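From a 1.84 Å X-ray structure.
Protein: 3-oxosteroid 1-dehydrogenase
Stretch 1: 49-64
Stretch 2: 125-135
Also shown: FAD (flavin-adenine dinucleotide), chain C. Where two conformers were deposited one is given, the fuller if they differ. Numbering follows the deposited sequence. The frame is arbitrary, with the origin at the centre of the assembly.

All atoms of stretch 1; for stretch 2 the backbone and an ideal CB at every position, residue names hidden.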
# COMPACT_ATOMS: atom_id res chain seq x y z
N SER A 49 -5.72 -1.09 2.93
CA SER A 49 -4.37 -0.51 3.10
C SER A 49 -4.23 0.07 4.50
O SER A 49 -5.20 0.03 5.26
CB SER A 49 -4.12 0.55 2.04
OG SER A 49 -4.79 1.75 2.35
N GLY A 50 -3.07 0.65 4.79
CA GLY A 50 -2.84 1.43 6.01
C GLY A 50 -3.49 2.79 5.99
O GLY A 50 -3.55 3.44 7.05
N GLY A 51 -3.94 3.25 4.81
CA GLY A 51 -4.61 4.53 4.65
C GLY A 51 -3.65 5.70 4.84
O GLY A 51 -4.14 6.84 4.90
N ALA A 52 -2.35 5.45 4.91
CA ALA A 52 -1.34 6.50 5.13
C ALA A 52 -1.13 7.29 3.84
O ALA A 52 -1.17 6.67 2.76
CB ALA A 52 -0.07 5.89 5.61
N VAL A 53 -0.88 8.59 3.97
CA VAL A 53 -0.51 9.49 2.83
C VAL A 53 0.74 10.26 3.23
O VAL A 53 0.88 10.68 4.39
CB VAL A 53 -1.66 10.42 2.42
CG1 VAL A 53 -2.81 9.65 1.83
CG2 VAL A 53 -2.14 11.29 3.59
N TRP A 54 1.69 10.39 2.28
CA TRP A 54 3.00 11.00 2.54
C TRP A 54 2.93 12.46 2.07
O TRP A 54 2.93 12.71 0.87
CB TRP A 54 4.11 10.22 1.86
CG TRP A 54 5.47 10.74 2.19
CD1 TRP A 54 6.17 10.52 3.34
CD2 TRP A 54 6.33 11.51 1.34
NE1 TRP A 54 7.41 11.07 3.24
CE2 TRP A 54 7.53 11.71 2.04
CE3 TRP A 54 6.20 12.06 0.06
CZ2 TRP A 54 8.59 12.46 1.52
CZ3 TRP A 54 7.25 12.78 -0.46
CH2 TRP A 54 8.43 12.99 0.26
N ILE A 55 2.81 13.37 3.03
CA ILE A 55 2.46 14.80 2.77
C ILE A 55 3.58 15.65 3.34
O ILE A 55 3.53 16.11 4.49
CB ILE A 55 1.08 15.19 3.35
CG1 ILE A 55 -0.01 14.16 3.06
CG2 ILE A 55 0.70 16.58 2.85
CD1 ILE A 55 -0.44 14.08 1.59
N PRO A 56 4.60 15.96 2.54
CA PRO A 56 5.67 16.83 3.04
C PRO A 56 5.04 18.19 3.37
O PRO A 56 4.17 18.64 2.67
CB PRO A 56 6.68 16.89 1.90
CG PRO A 56 6.33 15.66 1.05
CD PRO A 56 4.83 15.51 1.15
N ASN A 57 5.57 18.81 4.42
CA ASN A 57 5.30 20.22 4.79
C ASN A 57 3.81 20.37 5.09
O ASN A 57 3.23 21.48 4.81
CB ASN A 57 5.76 21.17 3.70
CG ASN A 57 5.94 22.60 4.19
OD1 ASN A 57 6.18 22.87 5.40
ND2 ASN A 57 5.87 23.50 3.23
N ASN A 58 3.15 19.32 5.60
CA ASN A 58 1.72 19.47 5.99
C ASN A 58 1.67 20.42 7.21
O ASN A 58 2.68 20.50 7.99
CB ASN A 58 1.04 18.12 6.23
CG ASN A 58 1.54 17.39 7.44
OD1 ASN A 58 1.21 17.79 8.57
ND2 ASN A 58 2.36 16.34 7.24
N SER A 59 0.50 21.04 7.40
CA SER A 59 0.22 22.11 8.39
C SER A 59 0.29 21.60 9.83
O SER A 59 0.29 22.44 10.75
CB SER A 59 -1.13 22.75 8.10
OG SER A 59 -2.20 21.86 8.42
N GLN A 60 0.27 20.29 10.06
CA GLN A 60 0.10 19.66 11.39
C GLN A 60 1.43 19.16 11.91
O GLN A 60 1.48 18.59 13.02
CB GLN A 60 -1.00 18.59 11.32
CG GLN A 60 -2.37 19.16 10.96
CD GLN A 60 -3.36 18.04 10.72
OE1 GLN A 60 -3.66 17.26 11.64
NE2 GLN A 60 -3.80 17.94 9.49
N MET A 61 2.53 19.37 11.19
CA MET A 61 3.83 18.83 11.62
C MET A 61 4.32 19.50 12.92
O MET A 61 4.16 20.71 13.06
CB MET A 61 4.85 18.96 10.49
CG MET A 61 4.60 17.98 9.37
SD MET A 61 5.75 18.16 7.99
CE MET A 61 7.18 17.33 8.68
N GLN A 62 4.94 18.74 13.79
CA GLN A 62 5.57 19.22 15.06
C GLN A 62 7.02 19.65 14.83
O GLN A 62 7.58 20.30 15.71
CB GLN A 62 5.56 18.15 16.13
CG GLN A 62 4.15 17.81 16.56
CD GLN A 62 4.01 16.66 17.52
OE1 GLN A 62 2.92 16.41 18.05
NE2 GLN A 62 5.07 15.92 17.75
N ILE A 63 7.61 19.33 13.67
CA ILE A 63 8.98 19.74 13.31
C ILE A 63 8.93 20.59 12.04
O ILE A 63 7.91 20.58 11.30
CB ILE A 63 9.90 18.52 13.17
CG1 ILE A 63 9.43 17.55 12.07
CG2 ILE A 63 10.06 17.84 14.52
CD1 ILE A 63 10.46 16.51 11.72
N LYS A 64 10.01 21.29 11.74
CA LYS A 64 9.97 22.21 10.58
C LYS A 64 10.29 21.43 9.30
O LYS A 64 11.14 20.52 9.31
CB LYS A 64 10.85 23.45 10.77
CG LYS A 64 10.21 24.75 10.26
CD LYS A 64 8.88 25.15 10.95
CE LYS A 64 8.12 26.21 10.18
NZ LYS A 64 7.00 26.79 11.00
N UNK A 125 15.48 14.50 3.81
CA UNK A 125 14.73 13.49 4.58
C UNK A 125 14.28 14.10 5.90
O UNK A 125 14.99 14.95 6.41
CB UNK A 125 15.58 12.24 4.83
N UNK A 126 13.14 13.65 6.42
CA UNK A 126 12.65 14.05 7.76
C UNK A 126 12.53 12.81 8.63
O UNK A 126 12.29 11.69 8.15
CB UNK A 126 11.30 14.77 7.67
N UNK A 127 12.72 13.00 9.96
CA UNK A 127 12.64 11.89 10.91
C UNK A 127 11.22 11.52 11.38
O UNK A 127 11.07 10.58 12.15
CB UNK A 127 13.49 12.23 12.14
N UNK A 128 10.20 12.25 10.92
CA UNK A 128 8.80 11.97 11.24
C UNK A 128 7.90 13.03 10.68
O UNK A 128 8.41 14.04 10.19
CB UNK A 128 8.60 11.86 12.75
N UNK A 129 6.61 12.78 10.67
CA UNK A 129 5.61 13.86 10.55
C UNK A 129 5.14 14.08 9.12
O UNK A 129 4.09 14.70 8.99
CB UNK A 129 6.19 15.17 11.09
N UNK A 130 5.86 13.64 8.07
CA UNK A 130 5.33 13.80 6.69
C UNK A 130 4.22 12.78 6.42
O UNK A 130 3.21 13.13 5.79
CB UNK A 130 6.45 13.64 5.66
N UNK A 131 4.39 11.55 6.88
CA UNK A 131 3.35 10.50 6.86
C UNK A 131 2.17 10.97 7.73
O UNK A 131 2.42 11.41 8.85
CB UNK A 131 3.90 9.16 7.36
N UNK A 132 0.96 10.85 7.20
CA UNK A 132 -0.32 11.16 7.87
C UNK A 132 -1.26 9.96 7.75
O UNK A 132 -1.18 9.20 6.73
CB UNK A 132 -0.97 12.41 7.27
N UNK A 133 -2.14 9.82 8.74
CA UNK A 133 -3.13 8.71 8.74
C UNK A 133 -4.50 9.21 9.22
O UNK A 133 -4.62 10.32 9.78
CB UNK A 133 -2.65 7.56 9.63
N UNK A 134 -5.55 8.41 8.96
CA UNK A 134 -6.91 8.77 9.36
C UNK A 134 -7.21 8.52 10.84
O UNK A 134 -6.68 7.57 11.44
CB UNK A 134 -7.91 7.99 8.51
N UNK A 135 -8.01 9.41 11.43
CA UNK A 135 -8.70 9.11 12.71
C UNK A 135 -9.70 7.96 12.46
O UNK A 135 -10.20 7.80 11.30
CB UNK A 135 -9.42 10.35 13.26
PA FAD C . -7.36 0.67 -5.83
O1A FAD C . -7.37 1.22 -4.45
O2A FAD C . -7.11 -0.82 -5.87
O5B FAD C . -8.75 1.03 -6.50
C5B FAD C . -8.99 0.62 -7.88
C4B FAD C . -10.43 0.26 -8.01
O4B FAD C . -10.77 0.19 -9.42
C3B FAD C . -10.85 -1.09 -7.39
O3B FAD C . -11.99 -0.95 -6.55
C2B FAD C . -11.13 -1.97 -8.62
O2B FAD C . -12.02 -3.04 -8.34
C1B FAD C . -11.59 -0.93 -9.64
N9A FAD C . -11.48 -1.35 -11.04
C8A FAD C . -10.55 -2.17 -11.62
N7A FAD C . -10.82 -2.42 -12.90
C5A FAD C . -11.97 -1.69 -13.17
C6A FAD C . -12.75 -1.53 -14.33
N6A FAD C . -12.52 -2.16 -15.48
N1A FAD C . -13.83 -0.72 -14.24
C2A FAD C . -14.08 -0.12 -13.07
N3A FAD C . -13.47 -0.26 -11.90
C4A FAD C . -12.38 -1.04 -12.03
N1 FAD C . -0.08 2.59 0.10
C2 FAD C . 0.10 3.75 0.77
O2 FAD C . 0.49 4.78 0.17
N3 FAD C . -0.15 3.86 2.08
C4 FAD C . -0.34 2.75 2.88
O4 FAD C . -0.68 2.93 4.05
C4X FAD C . -0.51 1.50 2.24
N5 FAD C . -0.73 0.42 2.97
C5X FAD C . -0.97 -0.76 2.30
C6 FAD C . -1.30 -1.92 3.05
C7 FAD C . -1.68 -3.10 2.44
C7M FAD C . -2.07 -4.31 3.26
C8 FAD C . -1.78 -3.13 1.03
C8M FAD C . -2.22 -4.41 0.33
C9 FAD C . -1.38 -2.04 0.29
C9A FAD C . -1.01 -0.82 0.89
N10 FAD C . -0.62 0.31 0.16
C10 FAD C . -0.38 1.51 0.81
C1' FAD C . -0.70 0.32 -1.30
C2' FAD C . -2.04 0.95 -1.74
O2' FAD C . -3.17 0.32 -1.13
C3' FAD C . -2.23 0.95 -3.27
O3' FAD C . -1.01 1.24 -3.95
C4' FAD C . -3.34 1.90 -3.67
O4' FAD C . -4.50 1.56 -2.92
C5' FAD C . -3.65 1.90 -5.15
O5' FAD C . -4.79 2.77 -5.32
P FAD C . -5.55 2.82 -6.71
O1P FAD C . -6.63 3.78 -6.45
O2P FAD C . -4.65 2.93 -7.86
O3P FAD C . -6.24 1.33 -6.80

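Position 125 has CA-to-CB pointing away, with nothing of stretch 1 within 5.5 Å, so this contact sets no rule; it is Ala125. At 126 the bond points toward stretch 1, its CB 4.5 Å from Ile63 CD1, and the carbonyl of Lys64 lies farther out. A compact apolar residue could stop at the isoleucine, while a long donor could reach the carbonyl. The residue is Lys126, whose aliphatic length carries NZ to Lys64 O in a 2.8 Å hydrogen bond.

Position 127 points sideways, with phi at -83°, proline among many possibilities; Ile63 offers only a methyl. Pro127 packs its CD 3.7 Å from Ile63 CD1. The extended backbone at 128, phi 175° and psi 168°, is most at ease without a side chain, and Gly128 is found.

Position 129 is the strictest. Phi is 95°, and a CB would point toward stretch 1, 3.4 Å from Met61 CE. Both arguments favour glycine, and Gly129 leaves room for Met61 while its O accepts a 3.0 Å hydrogen bond from Asn58 ND2.

At 130 CA-to-CB runs sideways, its CB 3.7 Å from Trp54 NE1 and 4.2 Å from Pro56 CA. A long chain with an apolar stem would suit, be it lysine, methionine, glutamine or arginine. Arg130 has its CB beside the indole and its NE 3.7 Å from Pro56 CB; its guanidinium is hydrogen-bonded just outside the stretches. Its backbone O accepts from Ile55 N at 2.8 Å, whatever the side chain.

The strand begins at 131, antiparallel to stretch 1, on the face shared with Trp54. A beta-branched residue, valine or threonine, fits beside the indole. Thr131 sets OG1 at the ring edge, 3.8 Å from Trp54 CD1, and CG2 4.1 Å from Ala52 CB.

Position 132 pairs with Val53 through two 2.8 Å hydrogen bonds, Val53 N to the O of 132 and the N of 132 to Val53 O. Its side chain shares Val53's face, and the ideal CB lies 4.7 Å from Ile55 CG1, inviting leucine, isoleucine or methionine. The deposited Met132 runs along this surface: CB is 4.0 Å from Val53 CG2, SD 3.7 Å from Ile55 CG1, and CE 3.4 Å from Gln60 NE2.

Position 133 points sideways, near the carbonyl of Gly50, so a polar residue could work through water. Glu133 does: one water donates to Gly50 O (2.8 Å) and to Glu133 OE1 (3.1 Å). At 134, phi -78° admits proline, and Pro134 rests its CD 3.5 Å from Gly51 O. Position 135 is out of reach; it is Met135.

Stretch 2 125-135: AKPGGRTMEPM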
# COMPACT_ATOMS: atom_id res chain seq x y z
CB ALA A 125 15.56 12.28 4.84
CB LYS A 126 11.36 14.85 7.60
CG LYS A 126 11.55 16.21 6.95
CD LYS A 126 12.31 17.21 7.85
CE LYS A 126 12.80 18.40 7.05
NZ LYS A 126 13.38 19.45 7.93
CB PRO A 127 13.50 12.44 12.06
CG PRO A 127 13.25 13.91 12.03
CD PRO A 127 13.18 14.27 10.56
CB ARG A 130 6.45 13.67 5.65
CG ARG A 130 7.54 14.73 5.73
CD ARG A 130 8.48 14.60 4.54
NE ARG A 130 9.28 15.80 4.33
CZ ARG A 130 10.48 15.83 3.75
NH1 ARG A 130 11.10 14.72 3.34
NH2 ARG A 130 11.06 17.00 3.54
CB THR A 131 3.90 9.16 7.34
OG1 THR A 131 4.91 8.69 6.44
CG2 THR A 131 2.78 8.15 7.47
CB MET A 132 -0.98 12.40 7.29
CG MET A 132 -0.07 13.64 7.17
SD MET A 132 -0.98 15.09 6.56
CE MET A 132 -1.75 15.66 8.07
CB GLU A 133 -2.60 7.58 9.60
CG GLU A 133 -2.73 7.83 11.11
CD GLU A 133 -2.58 6.55 11.91
OE1 GLU A 133 -3.11 5.47 11.42
OE2 GLU A 133 -1.89 6.61 12.96
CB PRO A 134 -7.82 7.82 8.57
CG PRO A 134 -6.90 7.06 7.63
CD PRO A 134 -5.50 7.18 8.16
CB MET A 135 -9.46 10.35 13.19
CG MET A 135 -8.54 11.50 13.53
SD MET A 135 -9.49 12.85 14.33
CE MET A 135 -9.70 12.11 15.96
O HOH W 1 -1.66 4.26 8.94
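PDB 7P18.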